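PDB 3W1Y: microtubule-associated protein 1A/1B, light chain 3 from Trypanosoma brucei brucei, which belongs to the ATG8 family of ubiquitin-like autophagy proteins and probably binds phosphatidylethanolamine, to which members of this family are attached on membranes. Local coordinates for residues A[8-22]-A[119-131]. Numbering follows the deposited sequence.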
loop_
_atom_site.group_PDB
_atom_site.type_symbol
_atom_site.label_atom_id
_atom_site.label_comp_id
_atom_site.label_asym_id
_atom_site.label_seq_id
_atom_site.Cartn_x
_atom_site.Cartn_y
_atom_site.Cartn_z
ATOM N N TYR A 8 9.572 16.455 -12.683
ATOM C CA TYR A 8 10.013 15.085 -12.797
ATOM C C TYR A 8 11.199 15.005 -13.733
ATOM O O TYR A 8 11.263 15.716 -14.752
ATOM C CB TYR A 8 8.859 14.224 -13.323
ATOM C CG TYR A 8 7.822 13.963 -12.259
ATOM C CD1 TYR A 8 6.826 14.910 -11.961
ATOM C CD2 TYR A 8 7.851 12.775 -11.526
ATOM C CE1 TYR A 8 5.887 14.671 -10.961
ATOM C CE2 TYR A 8 6.922 12.534 -10.529
ATOM C CZ TYR A 8 5.953 13.483 -10.251
ATOM O OH TYR A 8 5.036 13.201 -9.260
ATOM N N ARG A 9 12.126 14.123 -13.386
ATOM C CA ARG A 9 13.301 13.871 -14.201
ATOM C C ARG A 9 12.987 13.564 -15.667
ATOM O O ARG A 9 13.616 14.117 -16.561
ATOM C CB ARG A 9 14.125 12.756 -13.587
ATOM C CG ARG A 9 15.467 12.635 -14.246
ATOM C CD ARG A 9 16.502 11.979 -13.344
ATOM N NE ARG A 9 17.727 11.861 -14.119
ATOM C CZ ARG A 9 17.887 11.001 -15.114
ATOM N NH1 ARG A 9 16.909 10.155 -15.409
ATOM N NH2 ARG A 9 19.028 10.985 -15.799
ATOM N N TYR A 10 11.989 12.716 -15.899
ATOM C CA TYR A 10 11.494 12.395 -17.251
ATOM C C TYR A 10 11.104 13.601 -18.118
ATOM O O TYR A 10 11.299 13.573 -19.319
ATOM C CB TYR A 10 10.309 11.443 -17.160
ATOM C CG TYR A 10 10.119 10.568 -18.359
ATOM C CD1 TYR A 10 10.944 9.469 -18.584
ATOM C CD2 TYR A 10 9.081 10.794 -19.237
ATOM C CE1 TYR A 10 10.764 8.640 -19.692
ATOM C CE2 TYR A 10 8.878 9.976 -20.329
ATOM C CZ TYR A 10 9.728 8.912 -20.544
ATOM O OH TYR A 10 9.517 8.118 -21.607
ATOM N N GLN A 11 10.555 14.649 -17.510
ATOM C CA GLN A 11 10.210 15.852 -18.257
ATOM C C GLN A 11 11.412 16.730 -18.613
ATOM O O GLN A 11 11.359 17.468 -19.585
ATOM C CB GLN A 11 9.147 16.679 -17.514
ATOM C CG GLN A 11 7.801 16.008 -17.416
ATOM C CD GLN A 11 6.895 16.669 -16.373
ATOM O OE1 GLN A 11 7.313 16.935 -15.240
ATOM N NE2 GLN A 11 5.654 16.917 -16.746
ATOM N N TYR A 12 12.500 16.646 -17.847
ATOM C CA TYR A 12 13.718 17.379 -18.198
ATOM C C TYR A 12 14.534 16.674 -19.254
ATOM O O TYR A 12 15.272 17.304 -19.993
ATOM C CB TYR A 12 14.596 17.625 -16.965
ATOM C CG TYR A 12 14.012 18.640 -16.027
ATOM C CD1 TYR A 12 13.183 18.236 -14.977
ATOM C CD2 TYR A 12 14.253 20.011 -16.196
ATOM C CE1 TYR A 12 12.621 19.155 -14.097
ATOM C CE2 TYR A 12 13.681 20.961 -15.308
ATOM C CZ TYR A 12 12.862 20.502 -14.264
ATOM O OH TYR A 12 12.287 21.379 -13.364
ATOM N N THR A 13 14.444 15.358 -19.305
ATOM C CA THR A 13 15.326 14.580 -20.195
ATOM C C THR A 13 14.623 14.113 -21.449
ATOM O O THR A 13 15.277 13.621 -22.354
ATOM C CB THR A 13 15.984 13.353 -19.469
ATOM O OG1 THR A 13 14.956 12.548 -18.898
ATOM C CG2 THR A 13 16.877 13.798 -18.344
ATOM N N ARG A 14 13.296 14.248 -21.505
ATOM C CA ARG A 14 12.542 13.953 -22.723
ATOM C C ARG A 14 11.851 15.211 -23.202
ATOM O O ARG A 14 11.233 15.920 -22.394
ATOM C CB ARG A 14 11.498 12.869 -22.473
ATOM C CG ARG A 14 11.990 11.448 -22.645
ATOM C CD ARG A 14 13.074 11.058 -21.624
ATOM N NE ARG A 14 13.330 9.620 -21.649
ATOM C CZ ARG A 14 14.090 8.977 -20.773
ATOM N NH1 ARG A 14 14.707 9.634 -19.789
ATOM N NH2 ARG A 14 14.229 7.677 -20.886
ATOM N N SER A 15 11.965 15.515 -24.498
ATOM C CA SER A 15 11.209 16.633 -25.070
ATOM C C SER A 15 9.719 16.424 -24.857
ATOM O O SER A 15 9.241 15.288 -24.825
ATOM C CB SER A 15 11.501 16.817 -26.568
ATOM O OG SER A 15 11.121 15.668 -27.310
ATOM N N PHE A 16 8.982 17.520 -24.699
ATOM C CA PHE A 16 7.544 17.418 -24.643
ATOM C C PHE A 16 7.026 16.628 -25.858
ATOM O O PHE A 16 6.148 15.754 -25.724
ATOM C CB PHE A 16 6.893 18.802 -24.582
ATOM C CG PHE A 16 5.379 18.760 -24.491
ATOM C CD1 PHE A 16 4.749 18.736 -23.250
ATOM C CD2 PHE A 16 4.595 18.746 -25.646
ATOM C CE1 PHE A 16 3.345 18.717 -23.149
ATOM C CE2 PHE A 16 3.196 18.707 -25.556
ATOM C CZ PHE A 16 2.576 18.686 -24.307
ATOM N N ALA A 17 7.575 16.938 -27.032
ATOM C CA ALA A 17 7.093 16.356 -28.289
ATOM C C ALA A 17 7.141 14.820 -28.216
ATOM O O ALA A 17 6.155 14.171 -28.515
ATOM C CB ALA A 17 7.905 16.899 -29.508
ATOM N N GLU A 18 8.284 14.256 -27.816
ATOM C CA GLU A 18 8.420 12.803 -27.653
ATOM C C GLU A 18 7.542 12.176 -26.543
ATOM O O GLU A 18 6.985 11.092 -26.724
ATOM C CB GLU A 18 9.899 12.365 -27.560
ATOM C CG GLU A 18 10.612 12.582 -26.240
ATOM C CD GLU A 18 12.136 12.271 -26.307
ATOM O OE1 GLU A 18 12.482 11.078 -26.446
ATOM O OE2 GLU A 18 12.967 13.225 -26.210
ATOM N N ARG A 19 7.383 12.854 -25.416
ATOM C CA ARG A 19 6.417 12.381 -24.412
ATOM C C ARG A 19 4.961 12.384 -24.933
ATOM O O ARG A 19 4.275 11.386 -24.798
ATOM C CB ARG A 19 6.526 13.180 -23.128
ATOM C CG ARG A 19 7.866 13.079 -22.482
ATOM C CD ARG A 19 7.864 13.888 -21.213
ATOM N NE ARG A 19 8.508 15.175 -21.405
ATOM C CZ ARG A 19 7.942 16.356 -21.197
ATOM N NH1 ARG A 19 6.679 16.467 -20.779
ATOM N NH2 ARG A 19 8.663 17.433 -21.408
ATOM N N ALA A 20 4.514 13.497 -25.516
ATOM C CA ALA A 20 3.185 13.588 -26.133
ATOM C C ALA A 20 2.939 12.511 -27.198
ATOM O O ALA A 20 1.857 11.947 -27.261
ATOM C CB ALA A 20 2.940 14.990 -26.740
ATOM N N LYS A 21 3.937 12.257 -28.044
ATOM C CA LYS A 21 3.854 11.203 -29.065
ATOM C C LYS A 21 3.728 9.822 -28.403
ATOM O O LYS A 21 2.884 9.012 -28.768
ATOM C CB LYS A 21 5.064 11.272 -30.009
ATOM C CG LYS A 21 5.191 10.106 -30.978
ATOM C CD LYS A 21 4.336 10.284 -32.240
ATOM C CE LYS A 21 4.004 8.927 -32.884
ATOM N NZ LYS A 21 2.918 8.214 -32.101
ATOM N N GLU A 22 4.554 9.576 -27.405
ATOM C CA GLU A 22 4.487 8.347 -26.681
ATOM C C GLU A 22 3.078 8.074 -26.135
ATOM O O GLU A 22 2.545 6.981 -26.324
ATOM C CB GLU A 22 5.540 8.348 -25.577
ATOM C CG GLU A 22 5.762 7.008 -24.967
ATOM C CD GLU A 22 6.804 7.012 -23.862
ATOM O OE1 GLU A 22 7.472 8.052 -23.633
ATOM O OE2 GLU A 22 6.952 5.952 -23.217
ATOM N N ALA A 119 -5.798 14.835 -13.144
ATOM C CA ALA A 119 -4.385 15.094 -12.789
ATOM C C ALA A 119 -3.387 14.844 -13.891
ATOM O O ALA A 119 -2.197 15.039 -13.697
ATOM C CB ALA A 119 -3.960 14.311 -11.497
ATOM N N LYS A 120 -3.851 14.415 -15.048
ATOM C CA LYS A 120 -2.928 14.196 -16.151
ATOM C C LYS A 120 -2.176 15.463 -16.529
ATOM O O LYS A 120 -2.690 16.587 -16.440
ATOM C CB LYS A 120 -3.644 13.621 -17.376
ATOM C CG LYS A 120 -4.572 14.574 -18.089
ATOM C CD LYS A 120 -5.224 13.836 -19.199
ATOM C CE LYS A 120 -6.192 14.705 -19.932
ATOM N NZ LYS A 120 -6.896 13.849 -20.930
ATOM N N ASP A 121 -0.936 15.249 -16.937
ATOM C CA ASP A 121 -0.074 16.273 -17.481
ATOM C C ASP A 121 -0.522 16.647 -18.894
ATOM O O ASP A 121 -1.140 15.846 -19.585
ATOM C CB ASP A 121 1.329 15.670 -17.560
ATOM C CG ASP A 121 2.373 16.690 -17.769
ATOM O OD1 ASP A 121 2.728 16.991 -18.937
ATOM O OD2 ASP A 121 2.811 17.213 -16.748
ATOM N N PRO A 122 -0.201 17.871 -19.343
ATOM C CA PRO A 122 -0.422 18.158 -20.766
ATOM C C PRO A 122 0.211 17.146 -21.745
ATOM O O PRO A 122 -0.275 17.017 -22.878
ATOM C CB PRO A 122 0.214 19.549 -20.944
ATOM C CG PRO A 122 0.148 20.164 -19.589
ATOM C CD PRO A 122 0.298 19.053 -18.603
ATOM N N ASP A 123 1.285 16.462 -21.346
ATOM C CA ASP A 123 1.952 15.521 -22.258
ATOM C C ASP A 123 1.239 14.162 -22.324
ATOM O O ASP A 123 1.653 13.289 -23.079
ATOM C CB ASP A 123 3.475 15.353 -21.974
ATOM C CG ASP A 123 3.787 14.615 -20.660
ATOM O OD1 ASP A 123 2.908 13.984 -20.022
ATOM O OD2 ASP A 123 4.960 14.678 -20.241
ATOM N N GLY A 124 0.176 13.992 -21.543
ATOM C CA GLY A 124 -0.598 12.758 -21.589
ATOM C C GLY A 124 -0.329 11.748 -20.480
ATOM O O GLY A 124 -1.150 10.859 -20.268
ATOM N N PHE A 125 0.805 11.855 -19.792
ATOM C CA PHE A 125 1.124 10.912 -18.707
ATOM C C PHE A 125 0.443 11.345 -17.423
ATOM O O PHE A 125 0.237 12.548 -17.199
ATOM C CB PHE A 125 2.631 10.855 -18.385
ATOM C CG PHE A 125 3.445 9.974 -19.304
ATOM C CD1 PHE A 125 4.267 10.548 -20.275
ATOM C CD2 PHE A 125 3.447 8.590 -19.148
ATOM C CE1 PHE A 125 5.056 9.747 -21.123
ATOM C CE2 PHE A 125 4.225 7.785 -19.981
ATOM C CZ PHE A 125 5.026 8.377 -20.981
ATOM N N LEU A 126 0.113 10.352 -16.590
ATOM C CA LEU A 126 -0.153 10.577 -15.170
ATOM C C LEU A 126 1.187 10.386 -14.428
ATOM O O LEU A 126 1.746 9.290 -14.453
ATOM C CB LEU A 126 -1.183 9.568 -14.657
ATOM C CG LEU A 126 -1.538 9.714 -13.190
ATOM C CD1 LEU A 126 -2.055 11.134 -12.887
ATOM C CD2 LEU A 126 -2.533 8.630 -12.761
ATOM N N TYR A 127 1.709 11.470 -13.839
ATOM C CA TYR A 127 2.962 11.444 -13.107
ATOM C C TYR A 127 2.736 11.054 -11.648
ATOM O O TYR A 127 1.829 11.567 -10.999
ATOM C CB TYR A 127 3.668 12.798 -13.227
ATOM C CG TYR A 127 4.348 12.937 -14.578
ATOM C CD1 TYR A 127 3.662 13.444 -15.670
ATOM C CD2 TYR A 127 5.668 12.512 -14.760
ATOM C CE1 TYR A 127 4.268 13.542 -16.915
ATOM C CE2 TYR A 127 6.288 12.613 -15.986
ATOM C CZ TYR A 127 5.584 13.129 -17.069
ATOM O OH TYR A 127 6.194 13.230 -18.302
ATOM N N VAL A 128 3.550 10.127 -11.151
ATOM C CA VAL A 128 3.401 9.592 -9.813
ATOM C C VAL A 128 4.791 9.498 -9.145
ATOM O O VAL A 128 5.770 9.019 -9.758
ATOM C CB VAL A 128 2.707 8.197 -9.822
ATOM C CG1 VAL A 128 2.675 7.592 -8.433
ATOM C CG2 VAL A 128 1.294 8.261 -10.429
ATOM N N SER A 129 4.868 9.978 -7.901
ATOM C CA SER A 129 6.024 9.789 -7.055
ATOM C C SER A 129 5.758 8.605 -6.159
ATOM O O SER A 129 4.662 8.448 -5.619
ATOM C CB SER A 129 6.273 11.006 -6.175
ATOM O OG SER A 129 6.370 12.167 -6.962
ATOM N N TYR A 130 6.780 7.783 -5.986
ATOM C CA TYR A 130 6.682 6.684 -5.071
ATOM C C TYR A 130 7.820 6.709 -4.047
ATOM O O TYR A 130 8.968 7.076 -4.357
ATOM C CB TYR A 130 6.619 5.351 -5.839
ATOM C CG TYR A 130 7.919 4.899 -6.472
ATOM C CD1 TYR A 130 8.831 4.080 -5.781
ATOM C CD2 TYR A 130 8.226 5.262 -7.776
ATOM C CE1 TYR A 130 10.030 3.664 -6.386
ATOM C CE2 TYR A 130 9.373 4.844 -8.379
ATOM C CZ TYR A 130 10.281 4.049 -7.698
ATOM O OH TYR A 130 11.425 3.655 -8.370
ATOM N N GLY A 131 7.487 6.327 -2.827
ATOM C CA GLY A 131 8.502 6.061 -1.815
ATOM C C GLY A 131 8.377 4.626 -1.337
ATOM O O GLY A 131 7.277 4.095 -1.225
HETATM O O HOH W 1 4.768 18.439 -19.546
#
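A salt bridge flanked by aromatic packing joins the N-terminal helices 9-13 and 16-29, through Gln11, Arg19 and the N-cap residue Tyr8, to Asp123 in the turn 121-124 and Tyr127 in strand 126-133. Arg19 NH1 meets Asp123 OD2 at 2.5 Å, in the guanidinium plane and on the anti side of the carboxylate. Asp123 OD2 receives Tyr127 OH at 2.7 Å on its syn lone pair, and OD1 accepts Phe125 N in an Asx turn; aspartate suits this place by having an oxygen for each task. Arginine has nitrogens to spare: the bend at chi3 (-101°) lets NE and NH2 both reach Arg14 O, tying the linker between the helices to the guanidinium that holds Asp123. A water bridges NH1 and Asp121 OD1. In the Atg8 fold, two helices precede a ubiquitin-like core, and here they pack beside an inner strand of its sheet, 126-133, with Leu37 of the parallel neighbour 33-40 touching both Tyr10 and Tyr127. The flat Gln11 amide suits an aromatic face, lying over the Tyr127 ring, offset toward its rim and tilted 32°. Tyr127 CB sits over the Tyr8 ring in a CH-pi contact, 3.9 Å from its centroid, while Tyr8 OH hydrogen-bonds Ser129 OG (2.9 Å); a tyrosine thus offers both a broad apolar face and a polar end. Phe125 presents its flat face to the edge of Tyr10, an offset edge-to-face pair, planes at 82°.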